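PDB 4EGV: acetyl-CoA acetyltransferase from Mycobacterium smegmatis, which probably has acyltransferase activity, as a monomeric thiolase-like protein of type 1. Local coordinates for residues F483-L495 / I506-L519. Numbering follows the deposited sequence.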
loop_
_atom_site.group_PDB
_atom_site.type_symbol
_atom_site.label_atom_id
_atom_site.label_comp_id
_atom_site.label_asym_id
_atom_site.label_seq_id
_atom_site.Cartn_x
_atom_site.Cartn_y
_atom_site.Cartn_z
ATOM N N PHE A 483 21.469 -0.326 15.796
ATOM C CA PHE A 483 20.844 -1.106 16.861
ATOM C C PHE A 483 19.470 -0.517 17.177
ATOM O O PHE A 483 19.135 0.597 16.768
ATOM C CB PHE A 483 21.712 -1.119 18.137
ATOM C CG PHE A 483 21.889 0.245 18.769
ATOM C CD1 PHE A 483 21.025 0.684 19.765
ATOM C CD2 PHE A 483 22.913 1.100 18.344
ATOM C CE1 PHE A 483 21.184 1.961 20.328
ATOM C CE2 PHE A 483 23.086 2.365 18.890
ATOM C CZ PHE A 483 22.237 2.804 19.880
ATOM N N LEU A 484 18.703 -1.274 17.945
ATOM C CA LEU A 484 17.411 -0.854 18.463
ATOM C C LEU A 484 17.475 -0.662 19.981
ATOM O O LEU A 484 18.237 -1.343 20.663
ATOM C CB LEU A 484 16.355 -1.912 18.111
ATOM C CG LEU A 484 15.661 -1.834 16.769
ATOM C CD1 LEU A 484 14.966 -3.112 16.539
ATOM C CD2 LEU A 484 14.704 -0.690 16.849
ATOM N N ALA A 485 16.679 0.266 20.499
ATOM C CA ALA A 485 16.545 0.411 21.941
ATOM C C ALA A 485 15.162 0.904 22.364
ATOM O O ALA A 485 14.480 1.643 21.637
ATOM C CB ALA A 485 17.628 1.299 22.502
ATOM N N LYS A 486 14.761 0.464 23.550
ATOM C CA LYS A 486 13.506 0.836 24.152
ATOM C C LYS A 486 13.822 1.665 25.398
ATOM O O LYS A 486 14.837 1.453 26.045
ATOM C CB LYS A 486 12.770 -0.431 24.545
ATOM C CG LYS A 486 11.292 -0.229 24.831
ATOM C CD LYS A 486 10.818 -0.998 26.085
ATOM C CE LYS A 486 9.915 -2.174 25.731
ATOM N NZ LYS A 486 10.034 -3.284 26.703
ATOM N N THR A 487 12.948 2.595 25.754
ATOM C CA THR A 487 13.246 3.535 26.832
ATOM C C THR A 487 11.984 4.073 27.534
ATOM O O THR A 487 10.992 4.469 26.896
ATOM C CB THR A 487 14.227 4.707 26.353
ATOM O OG1 THR A 487 14.706 5.460 27.468
ATOM C CG2 THR A 487 13.563 5.670 25.400
ATOM N N LYS A 488 12.025 4.070 28.861
ATOM C CA LYS A 488 10.997 4.741 29.645
ATOM C C LYS A 488 11.581 5.804 30.555
ATOM O O LYS A 488 10.855 6.445 31.317
ATOM C CB LYS A 488 10.202 3.743 30.473
ATOM C CG LYS A 488 9.444 2.812 29.604
ATOM C CD LYS A 488 8.510 1.915 30.326
ATOM C CE LYS A 488 8.134 0.816 29.367
ATOM N NZ LYS A 488 6.769 0.312 29.574
ATOM N N ASP A 489 12.896 5.942 30.518
ATOM C CA ASP A 489 13.541 7.042 31.179
ATOM C C ASP A 489 12.756 8.358 30.916
ATOM O O ASP A 489 12.562 8.778 29.782
ATOM C CB ASP A 489 15.013 7.097 30.749
ATOM C CG ASP A 489 15.663 8.422 31.053
ATOM O OD1 ASP A 489 16.020 8.680 32.239
ATOM O OD2 ASP A 489 15.830 9.208 30.090
ATOM N N GLU A 490 12.264 8.959 31.997
ATOM C CA GLU A 490 11.553 10.234 31.977
ATOM C C GLU A 490 12.341 11.316 31.185
ATOM O O GLU A 490 11.747 12.047 30.401
ATOM C CB GLU A 490 11.192 10.617 33.441
ATOM C CG GLU A 490 10.666 12.066 33.758
ATOM C CD GLU A 490 10.491 12.348 35.311
ATOM O OE1 GLU A 490 9.449 11.948 35.892
ATOM O OE2 GLU A 490 11.380 12.973 35.954
ATOM N N ASP A 491 13.666 11.385 31.347
ATOM C CA ASP A 491 14.466 12.441 30.674
ATOM C C ASP A 491 14.513 12.323 29.128
ATOM O O ASP A 491 14.279 13.305 28.404
ATOM C CB ASP A 491 15.912 12.540 31.250
ATOM C CG ASP A 491 15.964 13.144 32.680
ATOM O OD1 ASP A 491 15.637 14.361 32.878
ATOM O OD2 ASP A 491 16.355 12.369 33.600
ATOM N N LEU A 492 14.828 11.121 28.649
ATOM C CA LEU A 492 14.951 10.816 27.230
ATOM C C LEU A 492 13.636 10.948 26.483
ATOM O O LEU A 492 13.582 11.517 25.390
ATOM C CB LEU A 492 15.528 9.415 27.028
ATOM C CG LEU A 492 15.995 8.988 25.631
ATOM C CD1 LEU A 492 16.644 10.099 24.824
ATOM C CD2 LEU A 492 16.889 7.778 25.648
ATOM N N VAL A 493 12.573 10.448 27.086
ATOM C CA VAL A 493 11.248 10.501 26.497
ATOM C C VAL A 493 10.733 11.939 26.341
ATOM O O VAL A 493 10.019 12.245 25.407
ATOM C CB VAL A 493 10.266 9.551 27.281
ATOM C CG1 VAL A 493 8.819 9.701 26.827
ATOM C CG2 VAL A 493 10.702 8.100 27.131
ATOM N N LYS A 494 11.112 12.819 27.244
ATOM C CA LYS A 494 10.752 14.229 27.149
ATOM C C LYS A 494 11.382 14.849 25.876
ATOM O O LYS A 494 10.724 15.605 25.163
ATOM C CB LYS A 494 11.206 14.944 28.443
ATOM C CG LYS A 494 10.808 16.395 28.606
ATOM C CD LYS A 494 10.975 16.851 30.066
ATOM C CE LYS A 494 9.915 17.945 30.392
ATOM N NZ LYS A 494 10.207 18.669 31.642
ATOM N N LEU A 495 12.645 14.502 25.593
ATOM C CA LEU A 495 13.340 14.962 24.387
ATOM C C LEU A 495 12.699 14.418 23.103
ATOM O O LEU A 495 12.572 15.161 22.133
ATOM C CB LEU A 495 14.847 14.631 24.436
ATOM C CG LEU A 495 15.682 15.171 23.265
ATOM C CD1 LEU A 495 15.962 16.700 23.352
ATOM C CD2 LEU A 495 16.954 14.381 23.120
ATOM N N ILE A 506 23.406 9.144 23.263
ATOM C CA ILE A 506 22.746 8.304 24.252
ATOM C C ILE A 506 23.660 7.158 24.656
ATOM O O ILE A 506 24.596 6.805 23.927
ATOM C CB ILE A 506 21.418 7.683 23.704
ATOM C CG1 ILE A 506 21.594 7.132 22.279
ATOM C CG2 ILE A 506 20.278 8.680 23.795
ATOM C CD1 ILE A 506 20.984 5.800 22.084
ATOM N N VAL A 507 23.381 6.568 25.811
ATOM C CA VAL A 507 24.130 5.401 26.272
ATOM C C VAL A 507 23.176 4.195 26.288
ATOM O O VAL A 507 22.126 4.244 26.908
ATOM C CB VAL A 507 24.942 5.680 27.641
ATOM C CG1 VAL A 507 24.127 5.418 28.884
ATOM C CG2 VAL A 507 26.235 4.863 27.724
ATOM N N VAL A 508 23.532 3.142 25.563
ATOM C CA VAL A 508 22.707 1.942 25.433
ATOM C C VAL A 508 23.353 0.802 26.236
ATOM O O VAL A 508 24.564 0.609 26.184
ATOM C CB VAL A 508 22.463 1.570 23.907
ATOM C CG1 VAL A 508 23.762 1.508 23.123
ATOM C CG2 VAL A 508 21.736 0.276 23.734
ATOM N N THR A 509 22.534 0.074 27.000
ATOM C CA THR A 509 22.966 -1.125 27.764
ATOM C C THR A 509 22.271 -2.381 27.245
ATOM O O THR A 509 21.059 -2.418 27.213
ATOM C CB THR A 509 22.587 -1.011 29.269
ATOM O OG1 THR A 509 22.500 0.365 29.645
ATOM C CG2 THR A 509 23.615 -1.747 30.169
ATOM N N PRO A 510 23.026 -3.426 26.873
ATOM C CA PRO A 510 22.398 -4.625 26.325
ATOM C C PRO A 510 21.404 -5.306 27.289
ATOM O O PRO A 510 21.423 -5.053 28.497
ATOM C CB PRO A 510 23.588 -5.554 26.068
ATOM C CG PRO A 510 24.599 -5.126 27.051
ATOM C CD PRO A 510 24.458 -3.634 27.117
ATOM N N GLY A 511 20.542 -6.148 26.722
ATOM C CA GLY A 511 19.678 -7.058 27.465
ATOM C C GLY A 511 19.000 -7.920 26.425
ATOM O O GLY A 511 18.562 -7.401 25.400
ATOM N N GLU A 512 18.787 -9.175 26.787
ATOM C CA GLU A 512 18.178 -10.185 25.948
ATOM C C GLU A 512 16.686 -10.088 25.844
ATOM O O GLU A 512 16.052 -10.922 25.248
ATOM C CB GLU A 512 18.509 -11.567 26.470
ATOM C CG GLU A 512 19.474 -11.589 27.592
ATOM C CD GLU A 512 19.952 -12.982 27.880
ATOM O OE1 GLU A 512 21.019 -13.125 28.507
ATOM O OE2 GLU A 512 19.274 -13.935 27.456
ATOM N N LYS A 513 16.100 -9.074 26.425
ATOM C CA LYS A 513 14.714 -8.835 26.167
ATOM C C LYS A 513 14.641 -7.571 25.325
ATOM O O LYS A 513 14.120 -7.568 24.244
ATOM C CB LYS A 513 13.979 -8.654 27.486
ATOM C CG LYS A 513 13.240 -9.845 28.042
ATOM C CD LYS A 513 13.398 -11.061 27.202
ATOM C CE LYS A 513 13.603 -12.286 28.026
ATOM N NZ LYS A 513 12.945 -13.440 27.444
ATOM N N SER A 514 15.197 -6.493 25.840
ATOM C CA SER A 514 15.326 -5.274 25.108
ATOM C C SER A 514 16.552 -4.569 25.603
ATOM O O SER A 514 16.870 -4.656 26.755
ATOM C CB SER A 514 14.130 -4.393 25.364
ATOM O OG SER A 514 14.268 -3.695 26.587
ATOM N N ASN A 515 17.222 -3.859 24.717
ATOM C CA ASN A 515 18.324 -2.993 25.052
ATOM C C ASN A 515 17.709 -1.724 25.527
ATOM O O ASN A 515 16.755 -1.324 24.979
ATOM C CB ASN A 515 19.138 -2.670 23.810
ATOM C CG ASN A 515 19.687 -3.858 23.141
ATOM O OD1 ASN A 515 20.021 -4.837 23.744
ATOM N ND2 ASN A 515 19.798 -3.764 21.872
ATOM N N ARG A 516 18.227 -1.076 26.541
ATOM C CA ARG A 516 17.535 0.066 27.093
ATOM C C ARG A 516 18.409 1.254 26.833
ATOM O O ARG A 516 19.518 1.073 26.457
ATOM C CB ARG A 516 17.307 -0.141 28.594
ATOM C CG ARG A 516 15.854 -0.351 29.021
ATOM C CD ARG A 516 15.461 -1.821 29.078
ATOM N NE ARG A 516 14.421 -2.171 30.054
ATOM C CZ ARG A 516 14.590 -3.060 31.030
ATOM N NH1 ARG A 516 15.746 -3.646 31.191
ATOM N NH2 ARG A 516 13.617 -3.347 31.859
ATOM N N ALA A 517 17.925 2.465 27.019
ATOM C CA ALA A 517 18.727 3.628 26.717
ATOM C C ALA A 517 18.417 4.797 27.609
ATOM O O ALA A 517 17.439 4.799 28.294
ATOM C CB ALA A 517 18.566 4.007 25.313
ATOM N N VAL A 518 19.290 5.792 27.589
ATOM C CA VAL A 518 19.182 6.955 28.450
ATOM C C VAL A 518 20.159 7.998 27.912
ATOM O O VAL A 518 20.985 7.636 27.145
ATOM C CB VAL A 518 19.373 6.522 29.931
ATOM C CG1 VAL A 518 20.741 6.010 30.180
ATOM C CG2 VAL A 518 19.075 7.618 30.855
ATOM N N LEU A 519 20.033 9.278 28.244
ATOM C CA LEU A 519 20.878 10.359 27.677
ATOM C C LEU A 519 22.376 10.313 28.083
ATOM O O LEU A 519 22.748 9.590 28.989
ATOM C CB LEU A 519 20.277 11.725 28.015
ATOM C CG LEU A 519 19.279 12.314 27.014
ATOM C CD1 LEU A 519 18.622 13.610 27.461
ATOM C CD2 LEU A 519 19.792 12.409 25.592
#
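With chi1 at 64°, Phe483 swings its ring over Val508, whose CG1 sits over one face in a CH-pi contact, 4.2 Å from the ring centroid. At the ring's edge, in plane with it, CD1 of Ile506 meets CZ. Thr487 carries OG1 anti to the backbone N (chi1 -169°), and the hydroxyl gives a hydrogen bond to Ala517 O, OG1 to O 2.9 Å, coming from above the carbonyl plane. Between these two points Lys486 N donates nearly straight to Asn515 O at 3.0 Å. The amide of Asn515 reaches back, its ND2 hydrogen-bonding Leu484 O, which lies close to the amide plane; the same nitrogen also donates to Glu449 O, while Asn515 OD1 receives Gly511 N, so both ends of the amide are engaged and its rotation is fixed. Apolar groups of Ala485, Leu492, Ala517 and Leu519 pack alongside these bonds. Ala485 CB lies 4.0 Å from Ala517 CB, and Leu492, from the following helix, sets CD2 over the Ala517-Val518 backbone and CD1 against Leu519 CD2. Asp489 N-caps that helix through OD2 to Leu492 N, with Val518 CG2 packed across its carboxylate. Strands 482-487 and 516-519 are the outermost of a five-stranded antiparallel sheet, consistent with the OB-like additional C-terminal domain of type 1 thiolase-like proteins. The axes of the short segments 483-487 and 516-519 cross at 73°, consistent with the sheet curling toward barrel closure. Across the seam only Lys486 N to Asn515 O is a good backbone bond, Ala517 N to Lys486 O being weak, so the edge strands are joined largely by the Thr487 hydroxyl, the Asn515 amide and apolar packing.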